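Local structure of ADP-ribosylation factor guanine nucleotide-exchange factor SEC7 (Saccharomyces cerevisiae, 4OIY) at residues A[15-27]-A[48-62]. The protein activates the small GTPase ARF1 at the trans-Golgi network by promoting guanine nucleotide exchange, an activity carried by the Sec7 domain described here. Residues are numbered along the deposited sequence; the frame is centred on the assembly and turned at random.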
ATOM      1  N   CYS A  15     -14.279  -0.185  19.673  1.00 14.29           N
ATOM      2  CA  CYS A  15     -13.874  -1.257  18.746  1.00 14.49           C
ATOM      3  C   CYS A  15     -12.576  -0.928  18.007  1.00 13.17           C
ATOM      4  O   CYS A  15     -11.756  -1.813  17.748  1.00 12.44           O
ATOM      5  CB  CYS A  15     -14.966  -1.527  17.709  1.00 15.56           C
ATOM      6  SG  CYS A  15     -16.446  -2.363  18.325  1.00 20.26           S
ATOM      7  N   ILE A  16     -12.403   0.343  17.655  1.00 12.05           N
ATOM      8  CA  ILE A  16     -11.180   0.801  16.993  1.00 11.56           C
ATOM      9  C   ILE A  16      -9.992   0.654  17.948  1.00 11.45           C
ATOM     10  O   ILE A  16      -8.901   0.251  17.538  1.00 10.76           O
ATOM     11  CB  ILE A  16     -11.337   2.255  16.490  1.00 11.59           C
ATOM     12  CG1 ILE A  16     -12.284   2.268  15.284  1.00 11.56           C
ATOM     13  CG2 ILE A  16      -9.987   2.873  16.129  1.00 11.72           C
ATOM     14  CD1 ILE A  16     -12.728   3.646  14.845  1.00 11.91           C
ATOM     15  N   ALA A  17     -10.207   0.956  19.221  1.00 11.27           N
ATOM     16  CA  ALA A  17      -9.156   0.765  20.222  1.00 11.36           C
ATOM     17  C   ALA A  17      -8.767  -0.708  20.339  1.00 11.57           C
ATOM     18  O   ALA A  17      -7.576  -1.032  20.428  1.00 11.51           O
ATOM     19  CB  ALA A  17      -9.595   1.313  21.575  1.00 11.56           C
ATOM     20  N   ILE A  18      -9.760  -1.593  20.319  1.00 11.43           N
ATOM     21  CA  ILE A  18      -9.492  -3.034  20.360  1.00 11.63           C
ATOM     22  C   ILE A  18      -8.686  -3.426  19.124  1.00 11.19           C
ATOM     23  O   ILE A  18      -7.706  -4.162  19.230  1.00 10.98           O
ATOM     24  CB  ILE A  18     -10.793  -3.863  20.451  1.00 12.31           C
ATOM     25  CG1 ILE A  18     -11.507  -3.586  21.775  1.00 13.08           C
ATOM     26  CG2 ILE A  18     -10.499  -5.353  20.329  1.00 12.44           C
ATOM     27  CD1 ILE A  18     -12.934  -4.082  21.807  1.00 13.58           C
ATOM     28  N   PHE A  19      -9.077  -2.912  17.962  1.00 10.60           N
ATOM     29  CA  PHE A  19      -8.361  -3.234  16.720  1.00 10.32           C
ATOM     30  C   PHE A  19      -6.908  -2.793  16.792  1.00 10.12           C
ATOM     31  O   PHE A  19      -6.008  -3.529  16.409  1.00 10.25           O
ATOM     32  CB  PHE A  19      -9.019  -2.582  15.501  1.00 10.34           C
ATOM     33  CG  PHE A  19      -8.282  -2.848  14.216  1.00 10.26           C
ATOM     34  CD1 PHE A  19      -7.258  -2.015  13.789  1.00 10.37           C
ATOM     35  CD2 PHE A  19      -8.588  -3.962  13.460  1.00 10.35           C
ATOM     36  CE1 PHE A  19      -6.568  -2.288  12.617  1.00 10.53           C
ATOM     37  CE2 PHE A  19      -7.908  -4.236  12.288  1.00 10.50           C
ATOM     38  CZ  PHE A  19      -6.893  -3.402  11.866  1.00 10.63           C
ATOM     39  N   ASN A  20      -6.678  -1.573  17.255  1.00 10.01           N
ATOM     40  CA  ASN A  20      -5.330  -1.027  17.278  1.00 10.40           C
ATOM     41  C   ASN A  20      -4.435  -1.778  18.258  1.00 11.21           C
ATOM     42  O   ASN A  20      -3.221  -1.818  18.078  1.00 11.76           O
ATOM     43  CB  ASN A  20      -5.348   0.471  17.595  1.00 10.23           C
ATOM     44  CG  ASN A  20      -5.863   1.312  16.439  1.00 10.04           C
ATOM     45  OD1 ASN A  20      -5.799   0.914  15.279  1.00 10.13           O
ATOM     46  ND2 ASN A  20      -6.370   2.497  16.755  1.00  9.94           N
ATOM     47  N   ASN A  21      -5.039  -2.374  19.279  1.00 12.10           N
ATOM     48  CA  ASN A  21      -4.315  -3.200  20.234  1.00 13.34           C
ATOM     49  C   ASN A  21      -4.033  -4.598  19.674  1.00 13.42           C
ATOM     50  O   ASN A  21      -2.929  -5.127  19.828  1.00 13.39           O
ATOM     51  CB  ASN A  21      -5.104  -3.302  21.536  1.00 14.70           C
ATOM     52  CG  ASN A  21      -4.412  -4.164  22.572  1.00 16.59           C
ATOM     53  OD1 ASN A  21      -3.387  -3.776  23.144  1.00 20.34           O
ATOM     54  ND2 ASN A  21      -4.969  -5.343  22.820  1.00 17.84           N
ATOM     55  N   LYS A  22      -5.040  -5.208  19.057  1.00 13.86           N
ATOM     56  CA  LYS A  22      -4.878  -6.538  18.481  1.00 14.54           C
ATOM     57  C   LYS A  22      -5.913  -6.741  17.391  1.00 13.90           C
ATOM     58  O   LYS A  22      -7.042  -7.113  17.681  1.00 13.93           O
ATOM     59  CB  LYS A  22      -5.004  -7.636  19.540  1.00 16.10           C
ATOM     60  CG  LYS A  22      -4.707  -9.019  18.971  1.00 17.94           C
ATOM     61  CD  LYS A  22      -4.167 -10.009  19.989  1.00 19.85           C
ATOM     62  CE  LYS A  22      -2.772  -9.651  20.468  1.00 20.88           C
ATOM     63  NZ  LYS A  22      -1.806  -9.175  19.448  1.00 21.90           N
ATOM     64  N   PRO A  23      -5.522  -6.498  16.135  1.00 13.63           N
ATOM     65  CA  PRO A  23      -6.459  -6.552  15.017  1.00 13.85           C
ATOM     66  C   PRO A  23      -7.356  -7.788  14.954  1.00 15.61           C
ATOM     67  O   PRO A  23      -8.564  -7.650  14.781  1.00 14.90           O
ATOM     68  CB  PRO A  23      -5.528  -6.469  13.805  1.00 13.55           C
ATOM     69  CG  PRO A  23      -4.475  -5.536  14.280  1.00 13.47           C
ATOM     70  CD  PRO A  23      -4.226  -5.936  15.707  1.00 13.42           C
ATOM     71  N   LYS A  24      -6.786  -8.979  15.103  1.00 17.99           N
ATOM     72  CA  LYS A  24      -7.586 -10.205  14.973  1.00 20.38           C
ATOM     73  C   LYS A  24      -8.678 -10.307  16.046  1.00 21.26           C
ATOM     74  O   LYS A  24      -9.743 -10.866  15.799  1.00 22.11           O
ATOM     75  CB  LYS A  24      -6.698 -11.452  14.973  1.00 22.02           C
ATOM     76  CG  LYS A  24      -6.010 -11.762  16.291  1.00 23.67           C
ATOM     77  CD  LYS A  24      -5.430 -13.171  16.307  1.00 25.15           C
ATOM     78  CE  LYS A  24      -5.461 -13.750  17.712  1.00 26.29           C
ATOM     79  NZ  LYS A  24      -4.657 -14.995  17.848  1.00 27.23           N
ATOM     80  N   LYS A  25      -8.414  -9.749  17.225  1.00 21.72           N
ATOM     81  CA  LYS A  25      -9.383  -9.736  18.324  1.00 22.30           C
ATOM     82  C   LYS A  25     -10.586  -8.832  18.037  1.00 21.74           C
ATOM     83  O   LYS A  25     -11.671  -9.048  18.581  1.00 21.43           O
ATOM     84  CB  LYS A  25      -8.686  -9.297  19.620  1.00 23.91           C
ATOM     85  CG  LYS A  25      -9.558  -9.290  20.867  1.00 25.34           C
ATOM     86  CD  LYS A  25      -8.702  -9.232  22.128  1.00 26.30           C
ATOM     87  CE  LYS A  25      -9.476  -8.694  23.320  1.00 27.05           C
ATOM     88  NZ  LYS A  25      -9.592  -7.207  23.299  1.00 27.30           N
ATOM     89  N   ALA A  26     -10.400  -7.816  17.195  1.00 20.56           N
ATOM     90  CA  ALA A  26     -11.467  -6.861  16.906  1.00 20.36           C
ATOM     91  C   ALA A  26     -12.512  -7.417  15.946  1.00 19.99           C
ATOM     92  O   ALA A  26     -13.662  -6.980  15.973  1.00 19.24           O
ATOM     93  CB  ALA A  26     -10.898  -5.557  16.357  1.00 20.59           C
ATOM     94  N   ILE A  27     -12.110  -8.354  15.085  1.00 19.99           N
ATOM     95  CA  ILE A  27     -13.007  -8.832  14.030  1.00 20.20           C
ATOM     96  C   ILE A  27     -14.255  -9.463  14.651  1.00 20.32           C
ATOM     97  O   ILE A  27     -15.358  -9.002  14.367  1.00 19.08           O
ATOM     98  CB  ILE A  27     -12.314  -9.787  13.022  1.00 20.53           C
ATOM     99  CG1 ILE A  27     -11.110  -9.109  12.349  1.00 20.98           C
ATOM    100  CG2 ILE A  27     -13.302 -10.279  11.966  1.00 20.43           C
ATOM    101  CD1 ILE A  27     -11.416  -7.814  11.627  1.00 20.98           C
ATOM    102  N   LEU A  48     -11.575  -1.729   6.861  1.00 11.93           N
ATOM    103  CA  LEU A  48     -10.255  -1.109   7.022  1.00 12.59           C
ATOM    104  C   LEU A  48     -10.160   0.217   6.264  1.00 13.51           C
ATOM    105  O   LEU A  48      -9.648   1.206   6.799  1.00 13.85           O
ATOM    106  CB  LEU A  48      -9.142  -2.067   6.568  1.00 12.23           C
ATOM    107  CG  LEU A  48      -8.979  -3.359   7.384  1.00 11.99           C
ATOM    108  CD1 LEU A  48      -7.912  -4.262   6.784  1.00 11.85           C
ATOM    109  CD2 LEU A  48      -8.674  -3.066   8.843  1.00 12.12           C
ATOM    110  N   LEU A  49     -10.679   0.249   5.039  1.00 14.22           N
ATOM    111  CA  LEU A  49     -10.564   1.438   4.185  1.00 15.29           C
ATOM    112  C   LEU A  49     -11.574   2.539   4.497  1.00 16.79           C
ATOM    113  O   LEU A  49     -11.304   3.721   4.258  1.00 17.49           O
ATOM    114  CB  LEU A  49     -10.681   1.039   2.714  1.00 15.16           C
ATOM    115  CG  LEU A  49      -9.430   0.336   2.178  1.00 14.96           C
ATOM    116  CD1 LEU A  49      -9.722  -0.390   0.874  1.00 15.19           C
ATOM    117  CD2 LEU A  49      -8.286   1.325   1.989  1.00 14.99           C
ATOM    118  N   GLU A  50     -12.727   2.159   5.035  1.00 18.16           N
ATOM    119  CA  GLU A  50     -13.814   3.110   5.294  1.00 19.54           C
ATOM    120  C   GLU A  50     -13.691   3.779   6.669  1.00 18.77           C
ATOM    121  O   GLU A  50     -14.206   4.881   6.881  1.00 19.82           O
ATOM    122  CB  GLU A  50     -15.171   2.397   5.183  1.00 21.59           C
ATOM    123  CG  GLU A  50     -15.792   2.334   3.789  1.00 24.03           C
ATOM    124  CD  GLU A  50     -14.847   1.888   2.682  1.00 25.29           C
ATOM    125  OE1 GLU A  50     -14.991   0.742   2.206  1.00 27.59           O
ATOM    126  OE2 GLU A  50     -13.979   2.688   2.260  1.00 28.05           O
ATOM    127  N   THR A  51     -12.998   3.125   7.595  1.00 16.67           N
ATOM    128  CA  THR A  51     -13.018   3.530   9.000  1.00 15.89           C
ATOM    129  C   THR A  51     -11.859   4.452   9.359  1.00 15.92           C
ATOM    130  O   THR A  51     -10.703   4.080   9.207  1.00 15.47           O
ATOM    131  CB  THR A  51     -12.965   2.291   9.916  1.00 15.50           C
ATOM    132  OG1 THR A  51     -14.021   1.387   9.573  1.00 14.86           O
ATOM    133  CG2 THR A  51     -13.089   2.682  11.386  1.00 15.09           C
ATOM    134  N   GLU A  52     -12.173   5.641   9.872  1.00 16.20           N
ATOM    135  CA  GLU A  52     -11.157   6.593  10.297  1.00 16.41           C
ATOM    136  C   GLU A  52     -10.642   6.214  11.673  1.00 15.08           C
ATOM    137  O   GLU A  52     -11.381   5.667  12.471  1.00 14.87           O
ATOM    138  CB  GLU A  52     -11.723   8.017  10.331  1.00 18.55           C
ATOM    139  CG  GLU A  52     -12.048   8.551   8.946  1.00 20.55           C
ATOM    140  CD  GLU A  52     -12.584   9.972   8.944  1.00 22.65           C
ATOM    141  OE1 GLU A  52     -12.884  10.465   7.834  1.00 25.39           O
ATOM    142  OE2 GLU A  52     -12.707  10.599  10.025  1.00 24.06           O
ATOM    143  N   GLY A  53      -9.375   6.510  11.948  1.00 13.96           N
ATOM    144  CA  GLY A  53      -8.826   6.322  13.280  1.00 13.48           C
ATOM    145  C   GLY A  53      -8.079   5.024  13.495  1.00 12.57           C
ATOM    146  O   GLY A  53      -7.622   4.762  14.605  1.00 12.92           O
ATOM    147  N   LEU A  54      -7.956   4.202  12.449  1.00 12.18           N
ATOM    148  CA  LEU A  54      -7.171   2.981  12.560  1.00 11.93           C
ATOM    149  C   LEU A  54      -5.696   3.337  12.479  1.00 11.90           C
ATOM    150  O   LEU A  54      -5.302   4.213  11.703  1.00 12.26           O
ATOM    151  CB  LEU A  54      -7.538   1.970  11.474  1.00 11.97           C
ATOM    152  CG  LEU A  54      -9.003   1.534  11.403  1.00 12.28           C
ATOM    153  CD1 LEU A  54      -9.182   0.423  10.383  1.00 12.29           C
ATOM    154  CD2 LEU A  54      -9.542   1.090  12.750  1.00 12.38           C
ATOM    155  N   ASP A  55      -4.893   2.677  13.304  1.00 11.80           N
ATOM    156  CA  ASP A  55      -3.456   2.895  13.298  1.00 11.97           C
ATOM    157  C   ASP A  55      -2.879   2.253  12.035  1.00 11.87           C
ATOM    158  O   ASP A  55      -3.068   1.069  11.799  1.00 10.98           O
ATOM    159  CB  ASP A  55      -2.839   2.300  14.556  1.00 12.72           C
ATOM    160  CG  ASP A  55      -1.376   2.580  14.663  1.00 13.60           C
ATOM    161  OD1 ASP A  55      -0.606   1.860  14.006  1.00 14.25           O
ATOM    162  OD2 ASP A  55      -0.994   3.512  15.406  1.00 15.17           O
ATOM    163  N   MET A  56      -2.188   3.043  11.218  1.00 12.22           N
ATOM    164  CA  MET A  56      -1.708   2.541   9.933  1.00 12.77           C
ATOM    165  C   MET A  56      -0.691   1.429  10.075  1.00 11.27           C
ATOM    166  O   MET A  56      -0.598   0.571   9.202  1.00 10.08           O
ATOM    167  CB  MET A  56      -1.136   3.675   9.101  1.00 15.50           C
ATOM    168  CG  MET A  56      -2.227   4.615   8.641  1.00 17.41           C
ATOM    169  SD  MET A  56      -1.739   5.447   7.143  1.00 22.97           S
ATOM    170  CE  MET A  56      -0.512   6.547   7.816  1.00 21.79           C
ATOM    171  N   ALA A  57       0.071   1.448  11.160  1.00 10.42           N
ATOM    172  CA  ALA A  57       1.019   0.372  11.419  1.00  9.87           C
ATOM    173  C   ALA A  57       0.301  -0.900  11.843  1.00  9.38           C
ATOM    174  O   ALA A  57       0.674  -1.991  11.421  1.00  9.17           O
ATOM    175  CB  ALA A  57       2.041   0.785  12.462  1.00  9.90           C
ATOM    176  N   ALA A  58      -0.742  -0.767  12.661  1.00  8.87           N
ATOM    177  CA  ALA A  58      -1.538  -1.924  13.031  1.00  8.70           C
ATOM    178  C   ALA A  58      -2.210  -2.527  11.795  1.00  8.45           C
ATOM    179  O   ALA A  58      -2.228  -3.748  11.628  1.00  8.51           O
ATOM    180  CB  ALA A  58      -2.577  -1.548  14.083  1.00  8.65           C
ATOM    181  N   VAL A  59      -2.737  -1.680  10.915  1.00  8.33           N
ATOM    182  CA  VAL A  59      -3.372  -2.158   9.682  1.00  8.47           C
ATOM    183  C   VAL A  59      -2.347  -2.878   8.804  1.00  8.53           C
ATOM    184  O   VAL A  59      -2.607  -3.968   8.304  1.00  8.53           O
ATOM    185  CB  VAL A  59      -4.047  -0.999   8.903  1.00  8.37           C
ATOM    186  CG1 VAL A  59      -4.517  -1.463   7.528  1.00  8.51           C
ATOM    187  CG2 VAL A  59      -5.212  -0.421   9.699  1.00  8.38           C
ATOM    188  N   GLY A  60      -1.182  -2.269   8.610  1.00  8.88           N
ATOM    189  CA  GLY A  60      -0.169  -2.864   7.750  1.00  9.23           C
ATOM    190  C   GLY A  60       0.307  -4.201   8.281  1.00  9.42           C
ATOM    191  O   GLY A  60       0.498  -5.155   7.527  1.00  9.84           O
ATOM    192  N   ASP A  61       0.511  -4.276   9.588  1.00  9.94           N
ATOM    193  CA  ASP A  61       0.963  -5.522  10.198  1.00 10.34           C
ATOM    194  C   ASP A  61      -0.108  -6.608  10.070  1.00 10.00           C
ATOM    195  O   ASP A  61       0.216  -7.765   9.822  1.00 10.23           O
ATOM    196  CB  ASP A  61       1.362  -5.280  11.654  1.00 11.22           C
ATOM    197  CG  ASP A  61       2.743  -4.633  11.795  1.00 11.97           C
ATOM    198  OD1 ASP A  61       3.342  -4.200  10.797  1.00 13.16           O
ATOM    199  OD2 ASP A  61       3.251  -4.582  12.929  1.00 14.56           O
ATOM    200  N   TYR A  62      -1.375  -6.229  10.199  1.00  9.62           N
ATOM    201  CA  TYR A  62      -2.494  -7.157  10.063  1.00  9.73           C
ATOM    202  C   TYR A  62      -2.581  -7.689   8.630  1.00 10.15           C
ATOM    203  O   TYR A  62      -2.702  -8.889   8.415  1.00  9.79           O
ATOM    204  CB  TYR A  62      -3.783  -6.442  10.466  1.00  9.90           C
ATOM    205  CG  TYR A  62      -5.058  -7.248  10.358  1.00 10.04           C
ATOM    206  CD1 TYR A  62      -5.213  -8.446  11.037  1.00 10.14           C
ATOM    207  CD2 TYR A  62      -6.132  -6.777   9.614  1.00 10.16           C
ATOM    208  CE1 TYR A  62      -6.397  -9.155  10.967  1.00 10.56           C
ATOM    209  CE2 TYR A  62      -7.318  -7.483   9.533  1.00 10.64           C
ATOM    210  CZ  TYR A  62      -7.437  -8.676  10.205  1.00 10.64           C
ATOM    211  OH  TYR A  62      -8.621  -9.371  10.135  1.00 11.39           O
TER
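The ring of F19 is a knob dropped into a hole walled by L48, V59, A58 and Y62. With CG anti to the backbone N (chi1 178°), the ring points off helix 11-21 into the angle between helices 41-50 and 56-64. Its CZ meets L48 CD2 at 3.5 Å, its CE1 rests against V59 CG2, and its CE2 edge is turned to the face of Y62 in a T-shaped pair, planes 85° apart. Y62 in turn lies in a hollow of the other segment: P23 slides past it, CB 3.4 Å from Y62 CD1, while the hydroxyl end abuts CG1 and CD1 of I27. I16 fills a second notch, in the loop joining the two helices: its CD1 reaches T51 CG2 tip to tip at 3.6 Å, and its CG2 branch packs on L54 CD2.

Beside these apolar contacts N20 grips the loop backbone. D55 N donates to N20 OD1 (2.8 Å, nearly straight at 171°), arriving from above the carbonyl plane; N20 ND2 gives G53 O a long, weak bond of 3.4 Å. An alanine here would remove the amide and would probably leave D55 N without its acceptor, the loop less firmly tied to helix 11-21. D55 is itself the N-cap of helix 56-64, its OD1 accepting from A58 N through the anti lone pair. The chemistry thus divides in two: an apolar interior joins four helices of the all-helical Sec7 domain, and one side-chain amide ties helix 11-21 to the loop backbone at the N-cap of the last of them, probably helping to hold that cap in place.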